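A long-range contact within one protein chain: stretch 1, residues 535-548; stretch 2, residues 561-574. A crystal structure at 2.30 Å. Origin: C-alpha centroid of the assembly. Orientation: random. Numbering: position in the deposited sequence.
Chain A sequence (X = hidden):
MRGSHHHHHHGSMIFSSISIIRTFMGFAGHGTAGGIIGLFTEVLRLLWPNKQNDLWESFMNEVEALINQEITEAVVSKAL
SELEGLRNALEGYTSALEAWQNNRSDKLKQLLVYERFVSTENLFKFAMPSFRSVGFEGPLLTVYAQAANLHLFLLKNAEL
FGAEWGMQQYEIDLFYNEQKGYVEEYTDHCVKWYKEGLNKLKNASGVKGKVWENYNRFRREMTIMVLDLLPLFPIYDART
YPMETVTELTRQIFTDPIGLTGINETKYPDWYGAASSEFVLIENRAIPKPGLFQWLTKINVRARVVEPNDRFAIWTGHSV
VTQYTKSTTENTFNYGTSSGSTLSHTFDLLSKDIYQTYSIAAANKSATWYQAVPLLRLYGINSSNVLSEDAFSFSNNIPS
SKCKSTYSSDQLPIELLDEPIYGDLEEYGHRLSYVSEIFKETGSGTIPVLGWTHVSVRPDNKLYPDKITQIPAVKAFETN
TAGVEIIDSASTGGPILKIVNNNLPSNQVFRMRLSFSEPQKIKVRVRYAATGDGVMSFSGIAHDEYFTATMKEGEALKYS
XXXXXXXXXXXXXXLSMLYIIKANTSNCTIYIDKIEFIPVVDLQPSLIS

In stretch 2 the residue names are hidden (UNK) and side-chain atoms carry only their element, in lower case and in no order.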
# COMPACT_ATOMS: atom_id res chain seq x y z
N VAL A 535 -7.87 27.83 9.75
CA VAL A 535 -6.55 28.07 10.31
C VAL A 535 -6.06 26.79 10.98
O VAL A 535 -6.79 26.17 11.77
CB VAL A 535 -6.56 29.25 11.31
CG1 VAL A 535 -5.23 29.38 12.00
CG2 VAL A 535 -6.89 30.54 10.58
N MET A 536 -4.82 26.40 10.68
CA MET A 536 -4.20 25.19 11.19
C MET A 536 -2.98 25.56 12.03
O MET A 536 -2.42 26.65 11.90
CB MET A 536 -3.81 24.26 10.02
CG MET A 536 -3.56 22.80 10.40
SD MET A 536 -3.12 21.75 8.97
CE MET A 536 -4.68 21.78 8.05
N SER A 537 -2.56 24.63 12.89
CA SER A 537 -1.41 24.87 13.75
C SER A 537 -0.75 23.54 14.11
O SER A 537 -1.41 22.50 14.17
CB SER A 537 -1.81 25.61 15.03
OG SER A 537 -0.71 25.71 15.91
N PHE A 538 0.56 23.59 14.36
CA PHE A 538 1.31 22.38 14.64
C PHE A 538 2.35 22.66 15.72
O PHE A 538 2.89 23.76 15.81
CB PHE A 538 1.98 21.83 13.36
CG PHE A 538 2.39 20.40 13.46
CD1 PHE A 538 1.49 19.38 13.17
CD2 PHE A 538 3.67 20.05 13.86
CE1 PHE A 538 1.86 18.05 13.27
CE2 PHE A 538 4.04 18.73 13.96
CZ PHE A 538 3.14 17.73 13.67
N SER A 539 2.60 21.65 16.56
CA SER A 539 3.54 21.81 17.66
C SER A 539 4.88 22.30 17.14
O SER A 539 5.29 21.98 16.02
CB SER A 539 3.74 20.49 18.40
OG SER A 539 2.58 20.14 19.14
N GLY A 540 5.57 23.08 17.97
CA GLY A 540 6.90 23.53 17.63
C GLY A 540 6.96 24.65 16.63
O GLY A 540 8.06 25.13 16.32
N ILE A 541 5.82 25.08 16.09
CA ILE A 541 5.78 26.16 15.13
C ILE A 541 4.92 27.27 15.71
O ILE A 541 3.78 27.03 16.13
CB ILE A 541 5.24 25.70 13.77
CG1 ILE A 541 6.27 24.77 13.14
CG2 ILE A 541 4.98 26.92 12.87
CD1 ILE A 541 5.76 23.99 12.04
N ALA A 542 5.50 28.47 15.75
CA ALA A 542 4.89 29.57 16.49
C ALA A 542 3.61 30.06 15.83
O ALA A 542 2.57 30.16 16.48
CB ALA A 542 5.90 30.71 16.64
N HIS A 543 3.66 30.38 14.54
CA HIS A 543 2.50 31.00 13.88
C HIS A 543 1.57 29.96 13.27
O HIS A 543 2.02 28.99 12.64
CB HIS A 543 2.94 32.00 12.82
CG HIS A 543 3.67 33.18 13.38
ND1 HIS A 543 4.16 34.19 12.60
CD2 HIS A 543 4.00 33.49 14.66
CE1 HIS A 543 4.76 35.09 13.37
NE2 HIS A 543 4.68 34.68 14.62
N ASP A 544 0.27 30.16 13.47
CA ASP A 544 -0.74 29.35 12.81
C ASP A 544 -0.89 29.80 11.36
O ASP A 544 -0.60 30.95 11.02
CB ASP A 544 -2.08 29.48 13.54
CG ASP A 544 -1.97 29.19 15.05
OD1 ASP A 544 -0.91 28.68 15.50
OD2 ASP A 544 -2.95 29.48 15.78
N GLU A 545 -1.34 28.90 10.50
CA GLU A 545 -1.37 29.18 9.07
C GLU A 545 -2.78 29.08 8.52
O GLU A 545 -3.44 28.04 8.65
CB GLU A 545 -0.43 28.23 8.31
CG GLU A 545 -0.08 28.71 6.89
CD GLU A 545 0.77 29.98 6.84
OE1 GLU A 545 0.81 30.62 5.77
OE2 GLU A 545 1.41 30.35 7.87
N TYR A 546 -3.26 30.17 7.92
CA TYR A 546 -4.55 30.18 7.24
C TYR A 546 -4.49 29.33 5.98
O TYR A 546 -3.53 29.41 5.21
CB TYR A 546 -4.92 31.62 6.91
CG TYR A 546 -6.17 31.85 6.08
CD1 TYR A 546 -7.42 31.90 6.67
CD2 TYR A 546 -6.08 32.09 4.71
CE1 TYR A 546 -8.57 32.14 5.92
CE2 TYR A 546 -7.23 32.35 3.95
CZ TYR A 546 -8.47 32.37 4.56
OH TYR A 546 -9.62 32.62 3.83
N PHE A 547 -5.53 28.51 5.75
CA PHE A 547 -5.67 27.73 4.52
C PHE A 547 -7.00 28.01 3.83
O PHE A 547 -8.01 28.29 4.48
CB PHE A 547 -5.57 26.22 4.75
CG PHE A 547 -6.64 25.67 5.65
CD1 PHE A 547 -7.84 25.23 5.14
CD2 PHE A 547 -6.45 25.63 7.02
CE1 PHE A 547 -8.84 24.76 5.98
CE2 PHE A 547 -7.43 25.16 7.86
CZ PHE A 547 -8.63 24.72 7.35
N THR A 548 -7.01 27.84 2.51
CA THR A 548 -8.21 28.02 1.71
C THR A 548 -8.77 26.67 1.24
O THR A 548 -8.12 25.62 1.34
CB THR A 548 -7.93 28.89 0.49
OG1 THR A 548 -6.91 28.27 -0.30
CG2 THR A 548 -7.50 30.32 0.91
N UNK A 561 -1.13 21.81 -0.72
CA UNK A 561 -0.17 21.84 0.36
C UNK A 561 -0.28 23.13 1.15
O UNK A 561 -0.63 24.20 0.62
c UNK A 561 1.47 20.32 -0.81
c UNK A 561 2.09 17.98 -0.62
c UNK A 561 1.90 19.23 -0.05
o UNK A 561 2.03 16.62 -2.58
c UNK A 561 1.85 17.83 -1.97
c UNK A 561 1.41 18.90 -2.74
c UNK A 561 1.25 21.67 -0.17
c UNK A 561 1.22 20.12 -2.16
N UNK A 562 0.05 23.01 2.42
CA UNK A 562 -0.05 24.09 3.39
C UNK A 562 1.20 24.04 4.25
O UNK A 562 1.42 23.05 4.96
c UNK A 562 -0.75 24.36 6.71
c UNK A 562 -1.52 24.83 5.44
c UNK A 562 -1.31 23.92 4.23
c UNK A 562 -2.93 24.74 5.77
N UNK A 563 1.98 25.10 4.24
CA UNK A 563 3.27 25.11 4.91
C UNK A 563 3.21 25.93 6.19
O UNK A 563 2.75 27.08 6.17
o UNK A 563 4.32 24.83 2.77
c UNK A 563 4.34 25.63 3.96
c UNK A 563 5.72 25.56 4.60
N UNK A 564 3.68 25.34 7.28
CA UNK A 564 3.81 26.03 8.55
C UNK A 564 5.28 26.16 8.89
O UNK A 564 6.03 25.17 8.80
c UNK A 564 3.05 25.31 9.66
c UNK A 564 1.24 22.71 9.69
c UNK A 564 1.56 25.38 9.50
s UNK A 564 0.70 24.19 10.53
N UNK A 565 5.70 27.35 9.29
CA UNK A 565 7.10 27.64 9.48
C UNK A 565 7.73 28.47 8.39
O UNK A 565 8.96 28.51 8.31
N UNK A 566 6.92 29.12 7.55
CA UNK A 566 7.48 30.05 6.57
C UNK A 566 7.86 31.37 7.22
O UNK A 566 8.83 32.01 6.79
n UNK A 566 5.44 28.97 3.67
c UNK A 566 6.49 30.27 5.43
c UNK A 566 6.55 29.17 4.38
o UNK A 566 7.58 28.53 4.19
N UNK A 567 7.12 31.81 8.25
CA UNK A 567 7.51 33.01 8.98
C UNK A 567 8.82 32.78 9.75
O UNK A 567 9.80 33.49 9.54
o UNK A 567 5.09 33.90 7.94
o UNK A 567 4.01 33.89 9.85
c UNK A 567 6.38 33.45 9.93
c UNK A 567 5.07 33.76 9.19
N UNK A 568 8.85 31.78 10.64
CA UNK A 568 10.08 31.41 11.33
C UNK A 568 10.15 29.90 11.49
O UNK A 568 9.19 29.28 11.97
o UNK A 568 9.24 37.69 12.76
c UNK A 568 9.94 33.57 12.72
c UNK A 568 8.66 34.08 12.94
c UNK A 568 10.97 34.48 12.53
c UNK A 568 10.19 32.08 12.72
c UNK A 568 8.43 35.44 12.95
c UNK A 568 9.47 36.33 12.75
c UNK A 568 10.74 35.85 12.53
N UNK A 569 11.29 29.33 11.13
CA UNK A 569 11.50 27.90 11.29
C UNK A 569 11.13 27.47 12.70
O UNK A 569 11.33 28.20 13.67
c UNK A 569 12.96 27.55 10.97
N UNK A 570 10.52 26.29 12.80
CA UNK A 570 10.15 25.73 14.07
C UNK A 570 11.12 24.65 14.51
O UNK A 570 12.06 24.29 13.81
N UNK A 571 10.87 24.13 15.70
CA UNK A 571 11.68 23.05 16.22
C UNK A 571 10.77 21.88 16.57
O UNK A 571 9.74 22.05 17.24
o UNK A 571 11.68 24.18 18.38
c UNK A 571 12.51 23.50 17.43
c UNK A 571 13.65 24.43 16.97
N UNK A 572 11.15 20.69 16.08
CA UNK A 572 10.37 19.46 16.23
C UNK A 572 10.11 19.16 17.70
O UNK A 572 11.06 18.97 18.47
c UNK A 572 11.11 18.29 15.58
N UNK A 573 8.84 19.12 18.07
CA UNK A 573 8.45 18.60 19.38
C UNK A 573 8.35 17.08 19.32
O UNK A 573 7.67 16.53 18.45
c UNK A 573 7.12 19.21 19.81
N UNK A 574 9.01 16.40 20.26
CA UNK A 574 8.88 14.94 20.33
C UNK A 574 7.43 14.51 20.45
O UNK A 574 7.05 13.45 19.94
o UNK A 574 8.19 12.68 23.05
c UNK A 574 8.98 12.06 22.30
c UNK A 574 9.71 14.39 21.50
o UNK A 574 8.99 10.80 22.20
c UNK A 574 9.96 12.88 21.44
O HOH W 1 7.82 28.72 14.76

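Position 561 carries one carbon leading to a six-carbon ring that bears an oxygen, and it touches nothing on stretch 1: a tyrosine, Y561, on which this contact places no demand. Position 562 has four carbons forked at the second. Its CA-to-CB bond points toward stretch 1, and one carbon at the fork's end lies 3.2 Å from F547 CB, a tight approach, and 4.1 Å from M536 CE. This is leucine; the branched apolar chain of L562 fills a buried pocket. At 563 one carbon carries an oxygen and a carbon. Its CA-to-CB bond points away, and the backbone O lies 3.3 Å from E545 CG. This is T563, whose part here is played by backbone.

Position 564 shows two carbons, a sulfur and a final carbon, unbranched. The first carbon is 3.8 Å from I541 CD1, the second 3.7 Å from E545 CB, and the last 3.8 Å from F538 CB. This is methionine. Buried, and long and unbranched, M564 threads among several partners. Position 565 has no side-chain atoms, and its backbone N lies 3.7 Å from I541 CG2. Its phi of 104° suits glycine, G565, since a CB there would be jammed against the carbonyl oxygen of the preceding residue.

At 566 two carbons, the second bearing an oxygen and a nitrogen, make no contact here; N566 is an exposed asparagine. Position 567 has two carbons, the second with two oxygens, one of them 2.8 Å from H543 ND1: aspartate. D567 OD2 accepts a hydrogen bond from that nitrogen, nearly in the plane of the imidazole. Position 568 is again a six-carbon ring bearing an oxygen, with a ring carbon 3.7 Å from H543 CE1. It is tyrosine; the edge of Y568 is turned toward the face of H543 in an offset pair, planes at 88°.

Position 569 has a single carbon, pointing away: A569, free of contact. Position 570 has none: glycine. G570 lets the two stretches come close, for an ideal CB would lie 2.4 Å from G540 O. At 571, one carbon bears an oxygen and a carbon; its CA-to-CB bond points away, while its N donates to G540 O at 3.0 Å. T571 thus bonds through backbone. Positions 572 and 573 each have one carbon; that of 572 points away, that of 573 packs 3.9 Å from S539 CB. Both are alanine, and A573 is small and apolar. Position 574, three carbons ending in two oxygens, is out of reach: glutamate, E574.

The contact thus joins two regions. L562 and M564 fill the apolar space beside M536, F538, I541 and F547. Beyond them, D567 and Y568 engage H543, a water links A542 N to Y568 O, and G570 permits close backbone approach to G540.

Stretch 2, residues 561-574: YLTMGNDYAGTAAE
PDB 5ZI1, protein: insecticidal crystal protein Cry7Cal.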